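Long-range contacts in endoglucanase E-5 (Thermobifida fusca, PDB 2CKS), which hydrolyses internal beta-1,4-glucosidic linkages in cellulose, lichenin and cereal beta-D-glucans, the chain here being its family 5 catalytic domain: residues G30-G35 / I59-M64; I97-I102 / I136-N141; N131-I136 / V167-T172; A202-A207 / V229-T234. One frame throughout, in Å; residues are numbered along the deposited sequence.

Interaction 1 (G30-G35 / I59-M64); sequences GMSTHG and IIRLSM
Met-31 and Ser-32 pair with Ile-60 and Arg-61 as neighbouring parallel strands, with axes 4.7 Å apart and 6° from parallel, in the eight-stranded (beta/alpha)8 barrel of this family 5 glycoside hydrolase. Arg-61 N donates to Met-31 O, and Thr-33 N returns a bond to Arg-61 O. Ser-32 and Arg-61 point to the same face of the sheet. Arg-61 runs out extended, with CG anti to the backbone N (chi1 174°), which carries CD to 3.4 Å from Ser-32 OG. Arg-61 NH1 then bonds to Ser-32 OG, 3.1 Å away and close to the guanidinium plane. Ser-32 OG itself donates in plane to a lone pair of Thr-33 O. Other guanidinium partners, inside the barrel, are Glu-135 and Glu-231 by salt bridges and Asn-138 by a hydrogen bond. Ser-63 OG is hydrogen-bonded to Asp-99. Beyond the last backbone bond, the Thr-33 side chain continues the pairing: OG1 accepts from Ser-63 N and donates to His-34 O, while CG2 lies 4.0 Å from Ile-60 CD1 and equally far from Leu-62 CD2. An alanine at Thr-33 would probably leave the amide of Ser-63 without its acceptor and open a gap beside Ile-60 and Leu-62. The Ser-63 N to Thr-33 OG1 bond is nearly straight, 3.0 Å long with 173° at the hydrogen.

Interaction 2 (I97-I102 / I136-N141); sequences IVDWHI and IANEPN
Asn-138 inserts its side chain between Asp-99, His-101 and Ile-102, where the end of barrel strand 95-101 meets the loop after strand 132-135. This is the C-terminal, active-site end of a TIM barrel. Asn-138 N gives a straight bond to Trp-100 O, which also accepts Ile-102 N from the opposite face of its plane across an inverse gamma turn at His-101. Asn-138 CB lies 3.3 Å from Asp-99 OD2. CG is anti to the backbone N (chi1 165°), which lays the amide over a face of the His-101 imidazole, the two planes 16° apart. At the tip, Asn-138 OD1 accepts from Arg-61, and Asn-138 ND2 sits 3.1 Å above the centre of the His-101 ring while donating to Ile-102 O at 2.9 Å. His-101 ND1 bonds, near the ring plane, to the syn side of Asp-99 OD1, which fixes the rotation of the ring. Next along the loop is Glu-139, the proton donor by similarity and a zinc ligand; in the conformer described, its OE2 bonds to His-204 ND1. The Ile-102 side chain makes the apolar part, CG1 4.1 Å from Ala-137 CB and CD1 3.8 Å from Pro-140 N.

Interaction 3 (N131-I136 / V167-T172); sequences NVLYEI and VIIVGT
Tyr-134 and Glu-135 pair in parallel with Ile-168 and Ile-169, joining the two strands of the beta-alpha-beta unit that crosses over through helix 145-162. The close part is the middle. Tyr-134 N bonds to Val-167 O, Tyr-134 O takes Ile-169 N at 2.8 Å, and Ile-136 N points nearly straight down the Ile-169 carbonyl at a longer 3.2 Å. The strand axes cross at 25°. At the looser start of the pairing a water bridges the backbones, donating to Val-132 O at 2.7 Å and accepting from Val-167 N at 2.8 Å. Apolar side chains pack on both faces, with Glu-135 the charged exception. Leu-133 and Val-167 lie side by side, with CD2 of the leucine 4.0 Å from CG1 of the valine, and the same CD2 reaches Ile-169 CD1. On the face of Tyr-134, Ile-136 CG2 crosses to Ile-168 CG2 at 3.9 Å; Ile-136 CG1 sits between the backbone N and the carbonyl carbon (chi1 60°) and carries CD1 to Val-170 CG2, 4.2 Å away. Tyr-134 leads its hydroxyl to Asp-163, a metal-site residue. Glu-135 extends fully on the other face, its CA 3.5 Å from Ile-169 O, and sends its carboxylate to Arg-61 and Thr-230. The contact is thus mostly hydrocarbon around its backbone bonds, and the buried Glu-135 carboxylate is satisfied inside the barrel, where the arginine probably helps to stabilise its charge.

Interaction 4 (A202-A207 / V229-T234); sequences AFHFYA and VTEFGT
The catalytic centre of the (beta/alpha)8 barrel takes shape here, between strands 199-206 and 227-233 of one beta-alpha-beta unit: Glu-231, the nucleophile by similarity, stands beside His-204 and Tyr-206. Tyr-206 OH donates to Glu-231 OE1 at 2.7 Å, arriving on the anti side of a carboxylate turned 74° from the tyrosine ring. The same OE1 binds a zinc ion, and OE2 forms a salt bridge with Arg-61. Nearer the backbone, Glu-231 CB sits 3.4 Å from the centroid of the His-204 ring in a CH-pi contact, almost on the ring normal. His-204 uses both nitrogens: NE2 bonds near the ring plane to Thr-230 OG1 at 2.7 Å, while ND1 bonds to OE2 of Glu-139, the proton donor by similarity, in the conformer described. An alanine at His-204 would probably leave Thr-230 OG1 without this donor and uncover the flank of Glu-231 at CB. The opposite face of the sheet is aromatic. Phe-205 and Phe-232 lie side by side, their rings slid apart with planes at 23°; Phe-232 CB lies over the centre of the Phe-205 ring, while Phe-205 CE2 touches Val-229 CG1 at 3.7 Å. Backbone pairing is weak at Phe-205 N but firm at Gly-233 N, which bonds to Phe-205 O at 3.0 Å. Gly-233 has no side chain, and a CB there would clash with Tyr-206 CD1; its bare CA lies 3.6 Å from that ring atom.

All four contacts involve the one closed parallel sheet of the barrel, their centres 8 to 15 Å apart. Interactions 1, 3 and 4 each join adjacent strands, and interaction 2 joins strand 95-101 to the loop leaving strand 132-135. Interactions 2 and 3 alternate along the chain and share Ile-136; interaction 1 closes before them and interaction 4 opens after them. Strand 59-65 borders 95-101, and 168-170 borders 199-206, so the series runs round the wall. Across the interior, Arg-61 of interaction 1 reaches the other three, and the presumed catalytic pair is divided between interactions 2 and 4, so distant sequence converges on one site.

Interaction 1 (G30-G35 / I59-M64)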
loop_
_atom_site.group_PDB
_atom_site.type_symbol
_atom_site.label_atom_id
_atom_site.label_comp_id
_atom_site.label_asym_id
_atom_site.label_seq_id
_atom_site.Cartn_x
_atom_site.Cartn_y
_atom_site.Cartn_z
ATOM N N GLY A 30 -6.423 2.318 5.893
ATOM C CA GLY A 30 -6.528 3.552 5.148
ATOM C C GLY A 30 -6.756 3.332 3.671
ATOM O O GLY A 30 -7.397 2.372 3.284
ATOM N N MET A 31 -6.223 4.247 2.865
ATOM C CA MET A 31 -6.484 4.296 1.444
ATOM C C MET A 31 -5.197 4.413 0.667
ATOM O O MET A 31 -4.240 5.042 1.114
ATOM C CB MET A 31 -7.315 5.540 1.113
ATOM C CG MET A 31 -8.746 5.518 1.612
ATOM S SD MET A 31 -9.722 4.140 0.926
ATOM C CE MET A 31 -9.614 4.488 -0.820
ATOM N N SER A 32 -5.203 3.824 -0.515
ATOM C CA SER A 32 -4.184 4.049 -1.522
ATOM C C SER A 32 -4.638 5.112 -2.500
ATOM O O SER A 32 -5.785 5.093 -2.935
ATOM C CB SER A 32 -3.922 2.769 -2.305
ATOM O OG SER A 32 -2.850 2.950 -3.221
ATOM N N THR A 33 -3.754 6.031 -2.862
ATOM C CA THR A 33 -4.004 6.868 -4.028
ATOM C C THR A 33 -3.977 5.988 -5.263
ATOM O O THR A 33 -3.476 4.856 -5.245
ATOM C CB THR A 33 -2.957 7.999 -4.217
ATOM O OG1 THR A 33 -1.706 7.448 -4.654
ATOM C CG2 THR A 33 -2.672 8.732 -2.907
ATOM N N HIS A 34 -4.517 6.524 -6.349
ATOM C CA HIS A 34 -4.305 5.931 -7.654
ATOM C C HIS A 34 -2.969 6.510 -8.127
ATOM O O HIS A 34 -2.286 7.218 -7.383
ATOM C CB HIS A 34 -5.473 6.275 -8.579
ATOM C CG HIS A 34 -5.648 5.332 -9.733
ATOM N ND1 HIS A 34 -6.893 4.975 -10.209
ATOM C CD2 HIS A 34 -4.751 4.691 -10.521
ATOM C CE1 HIS A 34 -6.752 4.152 -11.234
ATOM N NE2 HIS A 34 -5.463 3.963 -11.442
ATOM N N GLY A 35 -2.572 6.227 -9.350
ATOM C CA GLY A 35 -1.280 6.672 -9.818
ATOM C C GLY A 35 -1.238 8.182 -9.852
ATOM O O GLY A 35 -2.138 8.801 -10.411
ATOM N N ILE A 59 -3.516 5.736 7.615
ATOM C CA ILE A 59 -2.400 5.573 6.699
ATOM C C ILE A 59 -2.857 5.869 5.270
ATOM O O ILE A 59 -4.020 5.633 4.907
ATOM C CB ILE A 59 -1.853 4.124 6.864
ATOM C CG1 ILE A 59 -0.583 3.871 6.056
ATOM C CG2 ILE A 59 -2.902 3.091 6.516
ATOM C CD1 ILE A 59 0.197 2.662 6.573
ATOM N N ILE A 60 -1.940 6.413 4.483
ATOM C CA ILE A 60 -2.148 6.663 3.063
ATOM C C ILE A 60 -0.977 6.048 2.315
ATOM O O ILE A 60 0.182 6.212 2.699
ATOM C CB ILE A 60 -2.277 8.181 2.750
ATOM C CG1 ILE A 60 -2.602 8.395 1.262
ATOM C CG2 ILE A 60 -1.033 8.953 3.134
ATOM C CD1 ILE A 60 -3.007 9.789 0.913
ATOM N N ARG A 61 -1.291 5.329 1.253
ATOM C CA ARG A 61 -0.280 4.802 0.360
ATOM C C ARG A 61 -0.201 5.704 -0.862
ATOM O O ARG A 61 -1.209 5.949 -1.536
ATOM C CB ARG A 61 -0.653 3.387 -0.021
ATOM C CG ARG A 61 0.212 2.729 -1.070
ATOM C CD ARG A 61 -0.391 1.417 -1.373
ATOM N NE ARG A 61 0.349 0.485 -2.196
ATOM C CZ ARG A 61 -0.100 -0.019 -3.343
ATOM N NH1 ARG A 61 -1.224 0.400 -3.913
ATOM N NH2 ARG A 61 0.605 -0.945 -3.943
ATOM N N LEU A 62 0.998 6.216 -1.125
ATOM C CA LEU A 62 1.257 7.093 -2.255
ATOM C C LEU A 62 1.783 6.275 -3.430
ATOM O O LEU A 62 2.936 5.847 -3.434
ATOM C CB LEU A 62 2.271 8.164 -1.846
ATOM C CG LEU A 62 1.896 8.989 -0.612
ATOM C CD1 LEU A 62 3.057 9.889 -0.208
ATOM C CD2 LEU A 62 0.645 9.804 -0.853
ATOM N N SER A 63 0.929 6.040 -4.421
ATOM C CA SER A 63 1.235 5.120 -5.499
ATOM C C SER A 63 1.845 5.873 -6.663
ATOM O O SER A 63 1.179 6.670 -7.318
ATOM C CB SER A 63 -0.017 4.364 -5.941
ATOM O OG SER A 63 -0.470 3.514 -4.894
ATOM N N MET A 64 3.122 5.626 -6.894
ATOM C CA MET A 64 3.851 6.251 -7.986
ATOM C C MET A 64 4.241 5.200 -9.016
ATOM O O MET A 64 5.179 4.430 -8.813
ATOM C CB MET A 64 5.106 6.939 -7.454
ATOM C CG MET A 64 5.905 7.698 -8.524
ATOM S SD MET A 64 7.369 8.471 -7.850
ATOM C CE MET A 64 8.420 7.021 -7.636
#

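Interaction 2 (I97-I102 / I136-N141)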
loop_
_atom_site.group_PDB
_atom_site.type_symbol
_atom_site.label_atom_id
_atom_site.label_comp_id
_atom_site.label_asym_id
_atom_site.label_seq_id
_atom_site.Cartn_x
_atom_site.Cartn_y
_atom_site.Cartn_z
ATOM N N ILE A 97 2.803 5.140 3.182
ATOM C CA ILE A 97 3.539 4.130 2.441
ATOM C C ILE A 97 3.996 4.742 1.135
ATOM O O ILE A 97 3.179 5.233 0.364
ATOM C CB ILE A 97 2.665 2.915 2.140
ATOM C CG1 ILE A 97 2.155 2.311 3.440
ATOM C CG2 ILE A 97 3.450 1.904 1.298
ATOM C CD1 ILE A 97 1.174 1.189 3.251
ATOM N N VAL A 98 5.302 4.710 0.889
ATOM C CA VAL A 98 5.860 5.171 -0.370
ATOM C C VAL A 98 5.905 3.971 -1.297
ATOM O O VAL A 98 6.682 3.039 -1.076
ATOM C CB VAL A 98 7.255 5.750 -0.167
ATOM C CG1 VAL A 98 7.868 6.195 -1.499
ATOM C CG2 VAL A 98 7.190 6.908 0.836
ATOM N N ASP A 99 5.047 3.993 -2.310
ATOM C CA ASP A 99 4.816 2.846 -3.179
ATOM C C ASP A 99 5.486 3.034 -4.541
ATOM O O ASP A 99 5.047 3.812 -5.380
ATOM C CB ASP A 99 3.315 2.597 -3.319
ATOM C CG ASP A 99 2.966 1.675 -4.463
ATOM O OD1 ASP A 99 1.849 1.822 -4.997
ATOM O OD2 ASP A 99 3.723 0.773 -4.883
ATOM N N TRP A 100 6.581 2.308 -4.714
ATOM C CA TRP A 100 7.272 2.155 -5.990
ATOM C C TRP A 100 6.434 1.220 -6.853
ATOM O O TRP A 100 6.545 -0.001 -6.772
ATOM C CB TRP A 100 8.666 1.599 -5.697
ATOM C CG TRP A 100 9.574 1.556 -6.870
ATOM C CD1 TRP A 100 9.957 0.456 -7.572
ATOM C CD2 TRP A 100 10.230 2.666 -7.477
ATOM N NE1 TRP A 100 10.826 0.810 -8.578
ATOM C CE2 TRP A 100 11.000 2.169 -8.544
ATOM C CE3 TRP A 100 10.246 4.042 -7.224
ATOM C CZ2 TRP A 100 11.765 2.999 -9.353
ATOM C CZ3 TRP A 100 11.005 4.858 -8.017
ATOM C CH2 TRP A 100 11.759 4.341 -9.072
ATOM N N HIS A 101 5.565 1.811 -7.667
ATOM C CA HIS A 101 4.421 1.103 -8.220
ATOM C C HIS A 101 4.726 0.454 -9.558
ATOM O O HIS A 101 4.202 0.845 -10.602
ATOM C CB HIS A 101 3.203 2.027 -8.310
ATOM C CG HIS A 101 1.906 1.304 -8.427
ATOM N ND1 HIS A 101 1.179 0.896 -7.329
ATOM C CD2 HIS A 101 1.195 0.920 -9.516
ATOM C CE1 HIS A 101 0.075 0.294 -7.738
ATOM N NE2 HIS A 101 0.057 0.300 -9.059
ATOM N N ILE A 102 5.590 -0.550 -9.507
ATOM C CA ILE A 102 5.895 -1.344 -10.684
ATOM C C ILE A 102 4.729 -2.278 -10.974
ATOM O O ILE A 102 4.018 -2.713 -10.057
ATOM C CB ILE A 102 7.221 -2.123 -10.525
ATOM C CG1 ILE A 102 7.140 -3.172 -9.404
ATOM C CG2 ILE A 102 8.373 -1.157 -10.297
ATOM C CD1 ILE A 102 7.124 -4.613 -9.910
ATOM N N ILE A 136 8.782 -1.407 -1.828
ATOM C CA ILE A 136 9.848 -1.356 -2.842
ATOM C C ILE A 136 9.515 -1.973 -4.210
ATOM O O ILE A 136 10.268 -1.784 -5.162
ATOM C CB ILE A 136 11.156 -1.957 -2.289
ATOM C CG1 ILE A 136 10.950 -3.417 -1.873
ATOM C CG2 ILE A 136 11.676 -1.099 -1.139
ATOM C CD1 ILE A 136 12.237 -4.157 -1.604
ATOM N N ALA A 137 8.385 -2.671 -4.316
ATOM C CA ALA A 137 7.957 -3.275 -5.579
ATOM C C ALA A 137 6.493 -3.708 -5.505
ATOM O O ALA A 137 6.192 -4.843 -5.143
ATOM C CB ALA A 137 8.846 -4.474 -5.917
ATOM N N ASN A 138 5.599 -2.788 -5.848
ATOM C CA ASN A 138 4.143 -2.998 -5.793
ATOM C C ASN A 138 3.656 -4.409 -6.161
ATOM O O ASN A 138 3.170 -5.147 -5.290
ATOM C CB ASN A 138 3.472 -1.946 -6.687
ATOM C CG ASN A 138 2.030 -2.263 -7.012
ATOM O OD1 ASN A 138 1.219 -2.498 -6.119
ATOM N ND2 ASN A 138 1.705 -2.296 -8.311
ATOM N N GLU A 139 3.777 -4.773 -7.440
ATOM C CA GLU A 139 3.209 -6.023 -7.960
ATOM C C GLU A 139 4.161 -6.761 -8.905
ATOM O O GLU A 139 3.988 -6.734 -10.120
ATOM C CB GLU A 139 1.853 -5.762 -8.635
ATOM C CG GLU A 139 0.718 -5.586 -7.636
ATOM C CD GLU A 139 -0.671 -5.660 -8.251
ATOM O OE1 GLU A 139 -0.778 -5.673 -9.502
ATOM O OE2 GLU A 139 -1.669 -5.704 -7.476
ATOM N N PRO A 140 5.146 -7.458 -8.339
ATOM C CA PRO A 140 6.004 -8.332 -9.152
ATOM C C PRO A 140 5.143 -9.345 -9.884
ATOM O O PRO A 140 4.184 -9.847 -9.315
ATOM C CB PRO A 140 6.888 -9.046 -8.114
ATOM C CG PRO A 140 6.874 -8.151 -6.899
ATOM C CD PRO A 140 5.505 -7.525 -6.910
ATOM N N ASN A 141 5.444 -9.610 -11.144
ATOM C CA ASN A 141 4.757 -10.663 -11.867
ATOM C C ASN A 141 5.651 -11.242 -12.957
ATOM O O ASN A 141 6.513 -10.551 -13.504
ATOM C CB ASN A 141 3.407 -10.163 -12.424
ATOM C CG ASN A 141 3.545 -8.972 -13.350
ATOM O OD1 ASN A 141 3.603 -9.137 -14.573
ATOM N ND2 ASN A 141 3.569 -7.757 -12.782
#

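Interaction 3 (N131-I136 / V167-T172)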
loop_
_atom_site.group_PDB
_atom_site.type_symbol
_atom_site.label_atom_id
_atom_site.label_comp_id
_atom_site.label_asym_id
_atom_site.label_seq_id
_atom_site.Cartn_x
_atom_site.Cartn_y
_atom_site.Cartn_z
ATOM N N ASN A 131 7.004 7.737 10.638
ATOM C CA ASN A 131 5.693 7.361 10.116
ATOM C C ASN A 131 5.698 6.941 8.656
ATOM O O ASN A 131 4.637 6.778 8.062
ATOM C CB ASN A 131 4.704 8.528 10.298
ATOM C CG ASN A 131 5.088 9.752 9.479
ATOM O OD1 ASN A 131 6.217 10.231 9.559
ATOM N ND2 ASN A 131 4.149 10.267 8.685
ATOM N N VAL A 132 6.884 6.756 8.093
ATOM C CA VAL A 132 7.040 6.419 6.683
ATOM C C VAL A 132 7.484 4.958 6.558
ATOM O O VAL A 132 8.433 4.529 7.220
ATOM C CB VAL A 132 8.074 7.343 6.020
ATOM C CG1 VAL A 132 8.197 7.044 4.540
ATOM C CG2 VAL A 132 7.692 8.816 6.230
ATOM N N LEU A 133 6.756 4.204 5.734
ATOM C CA LEU A 133 7.062 2.823 5.374
ATOM C C LEU A 133 7.370 2.807 3.870
ATOM O O LEU A 133 6.804 3.580 3.101
ATOM C CB LEU A 133 5.867 1.912 5.652
ATOM C CG LEU A 133 5.394 1.768 7.100
ATOM C CD1 LEU A 133 4.524 2.938 7.525
ATOM C CD2 LEU A 133 4.638 0.452 7.287
ATOM N N TYR A 134 8.270 1.929 3.455
ATOM C CA TYR A 134 8.756 1.888 2.073
ATOM C C TYR A 134 8.299 0.619 1.387
ATOM O O TYR A 134 8.629 -0.469 1.835
ATOM C CB TYR A 134 10.286 1.938 2.062
ATOM C CG TYR A 134 10.844 3.192 2.671
ATOM C CD1 TYR A 134 11.107 4.289 1.891
ATOM C CD2 TYR A 134 11.078 3.292 4.032
ATOM C CE1 TYR A 134 11.611 5.447 2.435
ATOM C CE2 TYR A 134 11.581 4.459 4.581
ATOM C CZ TYR A 134 11.845 5.528 3.776
ATOM O OH TYR A 134 12.339 6.693 4.318
ATOM N N GLU A 135 7.541 0.752 0.308
ATOM C CA GLU A 135 7.050 -0.390 -0.457
ATOM C C GLU A 135 7.860 -0.456 -1.750
ATOM O O GLU A 135 7.649 0.333 -2.659
ATOM C CB GLU A 135 5.555 -0.242 -0.742
ATOM C CG GLU A 135 4.955 -1.397 -1.540
ATOM C CD GLU A 135 3.445 -1.322 -1.669
ATOM O OE1 GLU A 135 2.852 -2.301 -2.171
ATOM O OE2 GLU A 135 2.847 -0.298 -1.259
ATOM N N ILE A 136 8.782 -1.407 -1.828
ATOM C CA ILE A 136 9.848 -1.356 -2.842
ATOM C C ILE A 136 9.515 -1.973 -4.210
ATOM O O ILE A 136 10.268 -1.784 -5.162
ATOM C CB ILE A 136 11.156 -1.957 -2.289
ATOM C CG1 ILE A 136 10.950 -3.417 -1.873
ATOM C CG2 ILE A 136 11.676 -1.099 -1.139
ATOM C CD1 ILE A 136 12.237 -4.157 -1.604
ATOM N N VAL A 167 10.250 0.506 8.331
ATOM C CA VAL A 167 9.663 -0.746 7.911
ATOM C C VAL A 167 9.632 -0.752 6.404
ATOM O O VAL A 167 9.293 0.251 5.781
ATOM C CB VAL A 167 8.233 -0.874 8.447
ATOM C CG1 VAL A 167 7.575 -2.142 7.930
ATOM C CG2 VAL A 167 8.244 -0.857 9.972
ATOM N N ILE A 168 10.012 -1.881 5.828
ATOM C CA ILE A 168 9.991 -2.068 4.387
ATOM C C ILE A 168 9.008 -3.182 4.052
ATOM O O ILE A 168 9.007 -4.229 4.682
ATOM C CB ILE A 168 11.407 -2.365 3.866
ATOM C CG1 ILE A 168 12.288 -1.119 4.057
ATOM C CG2 ILE A 168 11.369 -2.789 2.408
ATOM C CD1 ILE A 168 13.774 -1.375 3.935
ATOM N N ILE A 169 8.160 -2.927 3.063
ATOM C CA ILE A 169 7.167 -3.869 2.592
ATOM C C ILE A 169 7.645 -4.415 1.246
ATOM O O ILE A 169 7.929 -3.659 0.329
ATOM C CB ILE A 169 5.785 -3.196 2.428
ATOM C CG1 ILE A 169 5.315 -2.609 3.762
ATOM C CG2 ILE A 169 4.771 -4.205 1.900
ATOM C CD1 ILE A 169 4.100 -1.686 3.655
ATOM N N VAL A 170 7.693 -5.737 1.125
ATOM C CA VAL A 170 8.233 -6.405 -0.047
ATOM C C VAL A 170 7.104 -7.079 -0.820
ATOM O O VAL A 170 6.337 -7.863 -0.258
ATOM C CB VAL A 170 9.255 -7.461 0.361
ATOM C CG1 VAL A 170 9.789 -8.216 -0.865
ATOM C CG2 VAL A 170 10.393 -6.809 1.136
ATOM N N GLY A 171 7.006 -6.770 -2.104
ATOM C CA GLY A 171 6.014 -7.370 -2.976
ATOM C C GLY A 171 6.230 -8.866 -3.111
ATOM O O GLY A 171 7.316 -9.356 -2.855
ATOM N N THR A 172 5.186 -9.580 -3.503
ATOM C CA THR A 172 5.241 -11.032 -3.601
ATOM C C THR A 172 4.848 -11.520 -4.992
ATOM O O THR A 172 4.410 -10.748 -5.850
ATOM C CB THR A 172 4.395 -11.694 -2.478
ATOM O OG1 THR A 172 3.029 -11.262 -2.524
ATOM C CG2 THR A 172 4.895 -11.276 -1.098
HETATM O O HOH W 1 8.518 2.560 9.128
#

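Interaction 4 (A202-A207 / V229-T234)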
loop_
_atom_site.group_PDB
_atom_site.type_symbol
_atom_site.label_atom_id
_atom_site.label_comp_id
_atom_site.label_asym_id
_atom_site.label_seq_id
_atom_site.Cartn_x
_atom_site.Cartn_y
_atom_site.Cartn_z
ATOM N N ALA A 202 3.726 -8.009 1.066
ATOM C CA ALA A 202 2.468 -7.499 0.539
ATOM C C ALA A 202 1.539 -8.592 0.032
ATOM O O ALA A 202 1.974 -9.579 -0.566
ATOM C CB ALA A 202 2.744 -6.507 -0.558
ATOM N N PHE A 203 0.241 -8.393 0.256
ATOM C CA PHE A 203 -0.805 -9.191 -0.356
ATOM C C PHE A 203 -1.872 -8.280 -0.936
ATOM O O PHE A 203 -2.281 -7.306 -0.307
ATOM C CB PHE A 203 -1.426 -10.132 0.673
ATOM C CG PHE A 203 -2.505 -11.021 0.116
ATOM C CD1 PHE A 203 -2.208 -11.987 -0.837
ATOM C CD2 PHE A 203 -3.813 -10.897 0.549
ATOM C CE1 PHE A 203 -3.202 -12.812 -1.343
ATOM C CE2 PHE A 203 -4.811 -11.722 0.043
ATOM C CZ PHE A 203 -4.502 -12.686 -0.889
ATOM N N HIS A 204 -2.294 -8.597 -2.152
ATOM C CA HIS A 204 -3.327 -7.852 -2.860
ATOM C C HIS A 204 -4.446 -8.784 -3.249
ATOM O O HIS A 204 -4.200 -9.898 -3.695
ATOM C CB HIS A 204 -2.760 -7.245 -4.140
ATOM C CG HIS A 204 -1.730 -6.181 -3.907
ATOM N ND1 HIS A 204 -1.192 -5.439 -4.936
ATOM C CD2 HIS A 204 -1.135 -5.739 -2.775
ATOM C CE1 HIS A 204 -0.314 -4.583 -4.444
ATOM N NE2 HIS A 204 -0.257 -4.746 -3.136
ATOM N N PHE A 205 -5.679 -8.313 -3.132
ATOM C CA PHE A 205 -6.829 -9.111 -3.529
ATOM C C PHE A 205 -7.968 -8.211 -3.996
ATOM O O PHE A 205 -8.068 -7.060 -3.591
ATOM C CB PHE A 205 -7.302 -10.007 -2.380
ATOM C CG PHE A 205 -7.909 -9.253 -1.219
ATOM C CD1 PHE A 205 -9.266 -8.929 -1.208
ATOM C CD2 PHE A 205 -7.132 -8.874 -0.130
ATOM C CE1 PHE A 205 -9.832 -8.224 -0.145
ATOM C CE2 PHE A 205 -7.695 -8.171 0.944
ATOM C CZ PHE A 205 -9.042 -7.843 0.934
ATOM N N TYR A 206 -8.848 -8.784 -4.806
ATOM C CA TYR A 206 -10.037 -8.124 -5.308
ATOM C C TYR A 206 -11.175 -9.109 -5.049
ATOM O O TYR A 206 -11.230 -10.167 -5.670
ATOM C CB TYR A 206 -9.854 -7.767 -6.789
ATOM C CG TYR A 206 -8.924 -6.591 -6.934
ATOM C CD1 TYR A 206 -9.419 -5.298 -6.962
ATOM C CD2 TYR A 206 -7.543 -6.764 -6.957
ATOM C CE1 TYR A 206 -8.572 -4.205 -7.055
ATOM C CE2 TYR A 206 -6.682 -5.673 -7.035
ATOM C CZ TYR A 206 -7.208 -4.393 -7.085
ATOM O OH TYR A 206 -6.382 -3.291 -7.182
ATOM N N ALA A 207 -12.054 -8.760 -4.110
ATOM C CA ALA A 207 -12.971 -9.723 -3.491
ATOM C C ALA A 207 -13.950 -10.403 -4.443
ATOM O O ALA A 207 -14.340 -11.542 -4.196
ATOM C CB ALA A 207 -13.726 -9.071 -2.339
ATOM N N VAL A 229 -1.711 -5.540 3.612
ATOM C CA VAL A 229 -2.499 -5.536 2.400
ATOM C C VAL A 229 -2.428 -4.127 1.795
ATOM O O VAL A 229 -3.253 -3.274 2.079
ATOM C CB VAL A 229 -3.936 -6.025 2.666
ATOM C CG1 VAL A 229 -4.815 -5.836 1.444
ATOM C CG2 VAL A 229 -3.894 -7.500 3.075
ATOM N N THR A 230 -1.414 -3.886 0.968
ATOM C CA THR A 230 -1.181 -2.538 0.438
ATOM C C THR A 230 -2.142 -2.152 -0.683
ATOM O O THR A 230 -2.212 -0.989 -1.058
ATOM C CB THR A 230 0.268 -2.355 -0.039
ATOM O OG1 THR A 230 0.624 -3.402 -0.939
ATOM C CG2 THR A 230 1.257 -2.485 1.101
ATOM N N GLU A 231 -2.895 -3.113 -1.203
ATOM C CA GLU A 231 -3.863 -2.816 -2.244
ATOM C C GLU A 231 -4.951 -3.871 -2.246
ATOM O O GLU A 231 -4.664 -5.051 -2.375
ATOM C CB GLU A 231 -3.160 -2.789 -3.593
ATOM C CG GLU A 231 -3.956 -2.134 -4.692
ATOM C CD GLU A 231 -3.204 -2.154 -6.001
ATOM O OE1 GLU A 231 -3.702 -2.788 -6.956
ATOM O OE2 GLU A 231 -2.118 -1.540 -6.065
ATOM N N PHE A 232 -6.202 -3.449 -2.098
ATOM C CA PHE A 232 -7.318 -4.368 -2.311
ATOM C C PHE A 232 -8.542 -3.652 -2.825
ATOM O O PHE A 232 -8.678 -2.439 -2.698
ATOM C CB PHE A 232 -7.677 -5.156 -1.042
ATOM C CG PHE A 232 -8.524 -4.388 -0.061
ATOM C CD1 PHE A 232 -7.946 -3.505 0.819
ATOM C CD2 PHE A 232 -9.900 -4.559 -0.019
ATOM C CE1 PHE A 232 -8.702 -2.805 1.723
ATOM C CE2 PHE A 232 -10.678 -3.835 0.890
ATOM C CZ PHE A 232 -10.065 -2.955 1.765
ATOM N N GLY A 233 -9.433 -4.432 -3.414
ATOM C CA GLY A 233 -10.699 -3.934 -3.897
ATOM C C GLY A 233 -11.818 -4.878 -3.522
ATOM O O GLY A 233 -11.592 -6.037 -3.157
ATOM N N THR A 234 -13.040 -4.373 -3.641
ATOM C CA THR A 234 -14.234 -5.169 -3.394
ATOM C C THR A 234 -14.830 -5.695 -4.690
ATOM O O THR A 234 -15.777 -6.474 -4.650
ATOM C CB THR A 234 -15.294 -4.346 -2.625
ATOM O OG1 THR A 234 -15.605 -3.144 -3.339
ATOM C CG2 THR A 234 -14.771 -3.871 -1.286
#